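Local coordinates for protein BIM1 (Saccharomyces cerevisiae, PDB 4E61) that binds microtubules at their plus ends and takes part in spindle orientation in mitosis, dimerising through its C-terminal EB1-like coiled-coil domain, at the interface of chains A and B. Sequence-based numbering; all coordinates share one arbitrary frame. Chains: chain A/B, Protein BIM1.

Contact 1: the interface of chains A and B. Residues chain A 16-17, 19-20; chain B 13, 16, 20, 23.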
loop_
_atom_site.group_PDB
_atom_site.type_symbol
_atom_site.label_atom_id
_atom_site.label_comp_id
_atom_site.label_asym_id
_atom_site.label_seq_id
_atom_site.Cartn_x
_atom_site.Cartn_y
_atom_site.Cartn_z
ATOM N N SER A 16 -20.475 11.921 24.092
ATOM C CA SER A 16 -20.060 10.605 23.603
ATOM C C SER A 16 -20.595 10.287 22.192
ATOM O O SER A 16 -19.893 9.636 21.426
ATOM C CB SER A 16 -20.327 9.499 24.622
ATOM O OG SER A 16 -21.683 9.102 24.655
ATOM N N GLN A 17 -21.780 10.830 21.820
ATOM C CA GLN A 17 -22.366 10.694 20.486
ATOM C C GLN A 17 -21.536 11.484 19.450
ATOM O O GLN A 17 -21.537 11.138 18.260
ATOM C CB GLN A 17 -23.829 11.164 20.477
ATOM C CG GLN A 17 -24.839 10.206 21.143
ATOM C CD GLN A 17 -26.174 10.897 21.463
ATOM O OE1 GLN A 17 -26.256 12.122 21.686
ATOM N NE2 GLN A 17 -27.254 10.131 21.522
ATOM N N THR A 19 -18.124 11.920 19.855
ATOM C CA THR A 19 -16.910 11.134 19.685
ATOM C C THR A 19 -17.195 9.969 18.712
ATOM O O THR A 19 -16.409 9.788 17.785
ATOM C CB THR A 19 -16.130 10.830 20.973
ATOM O OG1 THR A 19 -16.349 9.502 21.404
ATOM C CG2 THR A 19 -16.276 11.872 22.072
ATOM N N ILE A 20 -18.365 9.279 18.818
ATOM C CA ILE A 20 -18.669 8.239 17.824
ATOM C C ILE A 20 -18.649 8.844 16.403
ATOM O O ILE A 20 -17.997 8.288 15.530
ATOM C CB ILE A 20 -19.819 7.203 18.093
ATOM C CG1 ILE A 20 -20.994 7.320 17.126
ATOM C CG2 ILE A 20 -20.248 7.038 19.543
ATOM C CD1 ILE A 20 -21.149 6.146 16.250
ATOM N N LEU B 13 -26.151 5.963 27.479
ATOM C CA LEU B 13 -24.764 6.339 27.695
ATOM C C LEU B 13 -23.856 5.131 27.710
ATOM O O LEU B 13 -22.831 5.163 27.025
ATOM C CB LEU B 13 -24.571 7.219 28.946
ATOM C CG LEU B 13 -23.133 7.588 29.310
ATOM C CD1 LEU B 13 -22.510 8.549 28.290
ATOM C CD2 LEU B 13 -23.056 8.131 30.693
ATOM N N SER B 16 -23.553 3.787 24.290
ATOM C CA SER B 16 -22.656 4.648 23.515
ATOM C C SER B 16 -21.187 4.348 23.816
ATOM O O SER B 16 -20.372 4.290 22.890
ATOM C CB SER B 16 -22.959 6.121 23.769
ATOM O OG SER B 16 -23.862 6.644 22.807
ATOM N N ILE B 20 -18.082 3.241 21.261
ATOM C CA ILE B 20 -16.752 3.859 21.331
ATOM C C ILE B 20 -15.664 2.778 21.507
ATOM O O ILE B 20 -14.610 2.855 20.862
ATOM C CB ILE B 20 -16.691 5.017 22.377
ATOM C CG1 ILE B 20 -17.393 6.282 21.820
ATOM C CG2 ILE B 20 -15.248 5.338 22.808
ATOM C CD1 ILE B 20 -17.983 7.201 22.841
ATOM N N LEU B 23 -15.415 0.868 18.158
ATOM C CA LEU B 23 -14.879 1.739 17.104
ATOM C C LEU B 23 -13.384 1.941 17.312
ATOM O O LEU B 23 -12.657 2.080 16.330
ATOM C CB LEU B 23 -15.592 3.106 17.039
ATOM C CG LEU B 23 -17.038 3.158 16.548
ATOM C CD1 LEU B 23 -17.556 4.561 16.584
ATOM C CD2 LEU B 23 -17.199 2.608 15.139
#
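The parallel two-stranded coiled coil of this EB1-family (MAPRE) dimer zips up here, where A:Ile20 and B:Ile20 meet across the seam between the two copies of helix 2-63. The two isoleucines differ in their first torsion, chi1 being 115° in A:Ile20 and -76° in B:Ile20. B:Ile20 sends its longer branch over to chain A, and its CG1 packs against the CG2 methyl of A:Ile20 at 3.7 Å, the two side chains crossing at a slant. With CG1 anti to its carbonyl carbon, the branch goes on to put the CD1 methyl among A:Ser16 and A:Thr19, 3.7 Å from CB of A:Ser16. A:Thr19 comes in at about a right angle, its hydroxyl OG1 lying 3.4 Å from CG1 of B:Ile20, an approach of oxygen to hydrocarbon.

One turn further on, B:Leu23 brings its CD1 methyl to CB of A:Ile20 at 3.8 Å and also faces the CD1 methyl of that isoleucine.

Towards the N-terminus the isoleucine layer gives way to a pair of serines. OG of A:Ser16 rests 3.4 Å from CB of B:Ser16, while the two hydroxyl oxygens stay 3.8 Å apart. The CD1 methyl of B:Leu13 flanks the same A:Ser16 hydroxyl, and the aliphatic CG of A:Gln17 skirts OG of B:Ser16.

Contact 2: the interface of chains A and B. Residues chain A 34, 37-38, 41; chain B 37, 40.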
loop_
_atom_site.group_PDB
_atom_site.type_symbol
_atom_site.label_atom_id
_atom_site.label_comp_id
_atom_site.label_asym_id
_atom_site.label_seq_id
_atom_site.Cartn_x
_atom_site.Cartn_y
_atom_site.Cartn_z
ATOM N N VAL A 34 -6.274 2.706 3.108
ATOM C CA VAL A 34 -6.034 1.293 2.776
ATOM C C VAL A 34 -6.299 1.096 1.265
ATOM O O VAL A 34 -5.488 0.469 0.574
ATOM C CB VAL A 34 -6.852 0.309 3.676
ATOM C CG1 VAL A 34 -6.878 -1.104 3.088
ATOM C CG2 VAL A 34 -6.307 0.284 5.100
ATOM N N LEU A 37 -3.423 2.561 -0.938
ATOM C CA LEU A 37 -2.290 1.661 -0.821
ATOM C C LEU A 37 -2.502 0.367 -1.617
ATOM O O LEU A 37 -1.550 -0.144 -2.223
ATOM C CB LEU A 37 -1.968 1.366 0.651
ATOM C CG LEU A 37 -1.336 2.504 1.469
ATOM C CD1 LEU A 37 -1.493 2.248 2.970
ATOM C CD2 LEU A 37 0.143 2.690 1.127
ATOM N N GLU A 38 -3.748 -0.125 -1.671
ATOM C CA GLU A 38 -4.090 -1.331 -2.435
ATOM C C GLU A 38 -4.153 -1.076 -3.945
ATOM O O GLU A 38 -3.856 -1.981 -4.730
ATOM C CB GLU A 38 -5.391 -1.969 -1.923
ATOM C CG GLU A 38 -5.194 -2.696 -0.601
ATOM C CD GLU A 38 -6.443 -3.212 0.091
ATOM O OE1 GLU A 38 -7.564 -2.808 -0.299
ATOM O OE2 GLU A 38 -6.293 -4.010 1.043
ATOM N N ARG A 41 -0.423 -0.777 -5.123
ATOM C CA ARG A 41 0.029 -2.145 -5.088
ATOM C C ARG A 41 -0.312 -2.912 -6.360
ATOM O O ARG A 41 0.586 -3.508 -6.962
ATOM C CB ARG A 41 -0.591 -2.808 -3.875
ATOM C CG ARG A 41 0.350 -3.745 -3.156
ATOM C CD ARG A 41 -0.069 -5.178 -3.350
ATOM N NE ARG A 41 -1.431 -5.456 -2.883
ATOM C CZ ARG A 41 -1.755 -5.712 -1.621
ATOM N NH1 ARG A 41 -0.827 -5.693 -0.672
ATOM N NH2 ARG A 41 -3.013 -5.979 -1.297
ATOM N N LEU B 37 0.866 -2.368 5.025
ATOM C CA LEU B 37 0.836 -1.896 3.650
ATOM C C LEU B 37 1.937 -0.897 3.376
ATOM O O LEU B 37 2.492 -0.927 2.291
ATOM C CB LEU B 37 -0.534 -1.320 3.285
ATOM C CG LEU B 37 -1.700 -2.316 3.118
ATOM C CD1 LEU B 37 -3.037 -1.596 3.207
ATOM C CD2 LEU B 37 -1.615 -3.088 1.792
ATOM N N GLU B 40 5.366 -2.950 3.253
ATOM C CA GLU B 40 5.396 -3.632 1.956
ATOM C C GLU B 40 5.787 -2.628 0.862
ATOM O O GLU B 40 6.671 -2.905 0.055
ATOM C CB GLU B 40 4.009 -4.174 1.588
ATOM C CG GLU B 40 3.562 -5.432 2.307
ATOM C CD GLU B 40 2.187 -5.933 1.883
ATOM O OE1 GLU B 40 1.764 -5.661 0.733
ATOM O OE2 GLU B 40 1.536 -6.613 2.708
#
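A:Leu37 and B:Leu37 face each other across the coiled-coil seam and make the tightly packed half of this contact. The CD1 methyl of A:Leu37 lies 3.7 Å from CB of B:Leu37, and the two CB atoms are 4.0 Å apart, a slanting approach in which the bases of the side chains touch as well as their branches. Both leucines hold CG anti to the carbonyl carbon (chi1 -72° in each), which turns both CG atoms to the backbone-N side. B:Leu37 also touches the CG1 methyl of A:Val34 with its CD1 methyl, at 3.9 Å and about a right angle, and its CD2 methyl turns towards A:Arg41.

The looser side is polar. A:Arg41 bends at chi2 and chi3 and carries its guanidinium across the flank of B:Leu37, with NH1 3.7 Å from the CD2 methyl. The same nitrogen forms a salt bridge with the carboxylate oxygen OE1 of B:Glu40 at 2.9 Å. The two planes are only 20° apart and the carboxylate carbon sits at the guanidinium edge, but the hydrogens on NH1 are not aimed at OE1, so the attraction is probably mainly electrostatic. The aliphatic part of A:Glu38 lies more distantly along this margin, CG being 4.3 Å from CD2 of B:Leu37.

All six residues belong to helix 2-63, in the stretch of coiled coil leading towards the C-terminal helices.

Contact 3: the interface of chains A and B. Residues chain A 48, 95, 98-99, 102; chain B 43-44, 47.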
loop_
_atom_site.group_PDB
_atom_site.type_symbol
_atom_site.label_atom_id
_atom_site.label_comp_id
_atom_site.label_asym_id
_atom_site.label_seq_id
_atom_site.Cartn_x
_atom_site.Cartn_y
_atom_site.Cartn_z
ATOM N N LEU A 48 5.826 -5.182 -12.328
ATOM C CA LEU A 48 6.791 -6.247 -11.993
ATOM C C LEU A 48 6.526 -7.507 -12.812
ATOM O O LEU A 48 7.474 -8.131 -13.318
ATOM C CB LEU A 48 6.745 -6.563 -10.485
ATOM C CG LEU A 48 7.392 -5.483 -9.592
ATOM C CD1 LEU A 48 6.853 -5.558 -8.168
ATOM C CD2 LEU A 48 8.967 -5.524 -9.656
ATOM N N ILE A 95 17.182 -8.896 -9.384
ATOM C CA ILE A 95 16.342 -7.919 -8.693
ATOM C C ILE A 95 14.913 -8.466 -8.514
ATOM O O ILE A 95 14.375 -8.380 -7.415
ATOM C CB ILE A 95 16.368 -6.482 -9.286
ATOM C CG1 ILE A 95 17.801 -5.903 -9.240
ATOM C CG2 ILE A 95 15.381 -5.561 -8.507
ATOM C CD1 ILE A 95 18.023 -4.575 -10.121
ATOM N N ALA A 98 14.849 -11.320 -5.799
ATOM C CA ALA A 98 14.927 -10.689 -4.478
ATOM C C ALA A 98 13.574 -10.061 -4.054
ATOM O O ALA A 98 13.286 -10.018 -2.865
ATOM C CB ALA A 98 16.031 -9.640 -4.453
ATOM N N THR A 99 12.752 -9.569 -5.017
ATOM C CA THR A 99 11.439 -8.990 -4.711
ATOM C C THR A 99 10.443 -10.080 -4.367
ATOM O O THR A 99 9.671 -9.922 -3.426
ATOM C CB THR A 99 10.999 -7.802 -5.638
ATOM O OG1 THR A 99 9.617 -7.847 -5.980
ATOM C CG2 THR A 99 11.820 -7.635 -6.851
ATOM N N GLY A 102 11.051 -11.512 -0.703
ATOM C CA GLY A 102 10.529 -10.685 0.379
ATOM C C GLY A 102 9.023 -10.484 0.387
ATOM O O GLY A 102 8.544 -9.520 0.986
ATOM N N PHE B 43 9.445 -1.618 0.694
ATOM C CA PHE B 43 10.195 -2.732 0.126
ATOM C C PHE B 43 10.065 -2.774 -1.409
ATOM O O PHE B 43 11.083 -2.864 -2.098
ATOM C CB PHE B 43 9.718 -4.070 0.737
ATOM C CG PHE B 43 10.372 -5.315 0.152
ATOM C CD1 PHE B 43 11.637 -5.699 0.551
ATOM C CD2 PHE B 43 9.709 -6.102 -0.803
ATOM C CE1 PHE B 43 12.234 -6.849 0.025
ATOM C CE2 PHE B 43 10.323 -7.241 -1.354
ATOM C CZ PHE B 43 11.587 -7.600 -0.942
ATOM N N TYR B 44 8.833 -2.734 -1.936
ATOM C CA TYR B 44 8.597 -2.790 -3.371
ATOM C C TYR B 44 9.055 -1.562 -4.099
ATOM O O TYR B 44 9.578 -1.687 -5.207
ATOM C CB TYR B 44 7.151 -3.118 -3.690
ATOM C CG TYR B 44 6.756 -4.503 -3.246
ATOM C CD1 TYR B 44 7.269 -5.632 -3.881
ATOM C CD2 TYR B 44 5.819 -4.692 -2.235
ATOM C CE1 TYR B 44 6.900 -6.915 -3.485
ATOM C CE2 TYR B 44 5.437 -5.971 -1.833
ATOM C CZ TYR B 44 5.988 -7.082 -2.456
ATOM O OH TYR B 44 5.612 -8.345 -2.076
ATOM N N LYS B 47 12.779 -1.910 -4.712
ATOM C CA LYS B 47 13.091 -2.849 -5.798
ATOM C C LYS B 47 12.889 -2.197 -7.167
ATOM O O LYS B 47 13.719 -2.358 -8.069
ATOM C CB LYS B 47 12.251 -4.123 -5.671
ATOM C CG LYS B 47 12.535 -4.923 -4.422
ATOM C CD LYS B 47 14.032 -5.288 -4.286
ATOM C CE LYS B 47 14.265 -6.284 -3.204
ATOM N NZ LYS B 47 15.307 -5.839 -2.252
#
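This is a helix-to-helix interface within the EB1-like motif, where the C-terminal helix 84-101 of one subunit folds back against the long helix of the other and ties the two chains together beyond the simple coiled coil. A:Thr99 and B:Lys47 lie alongside one another, pointing opposite ways, with CB of the threonine 3.5 Å from CG of the lysine and its CG2 methyl 3.7 Å from the lysine CB. Bent at chi2 (-55°), the aliphatic chain of B:Lys47 carries on to A:Ala98, whose CB is 4.0 Å from CE. Cut back to an alanine, B:Lys47 would keep the CB contact but would probably leave A:Ala98 without the lysine's outer chain, opening a gap between the helices.

B:Phe43 stands at the end of helix 84-101. Its CZ touches CA of A:Gly102 at 3.5 Å, and the carbonyl oxygen of A:Thr99 lies in the ring plane at its edge. Within chain B, CD2 of B:Phe43 sits over one face of the B:Tyr44 ring and may help set it, while that ring's edge meets OG1 of A:Thr99, 3.8 Å from CE1. Long and returning helices together form the four-helix bundle of the EB1-like domain, at the C-terminal end of the coiled coil.

Helix 2-63 runs through all three contacts. Contacts 1 and 2 lie about 30 Å apart between the C-alpha centres of their residues, two stretches of one parallel seam. Contact 3 is about 15 Å from contact 2 and about 43 Å from contact 1, and it alone brings in helix 84-101. Neighbouring positions of chain B's long helix serve contacts 2 and 3 in turn, first pairing with its twin and then receiving the partner's returning helix. The two-fold symmetry repeats each contact with chains exchanged, so the dimer combines an elongated coiled coil with reciprocal packing of the C-terminal helices.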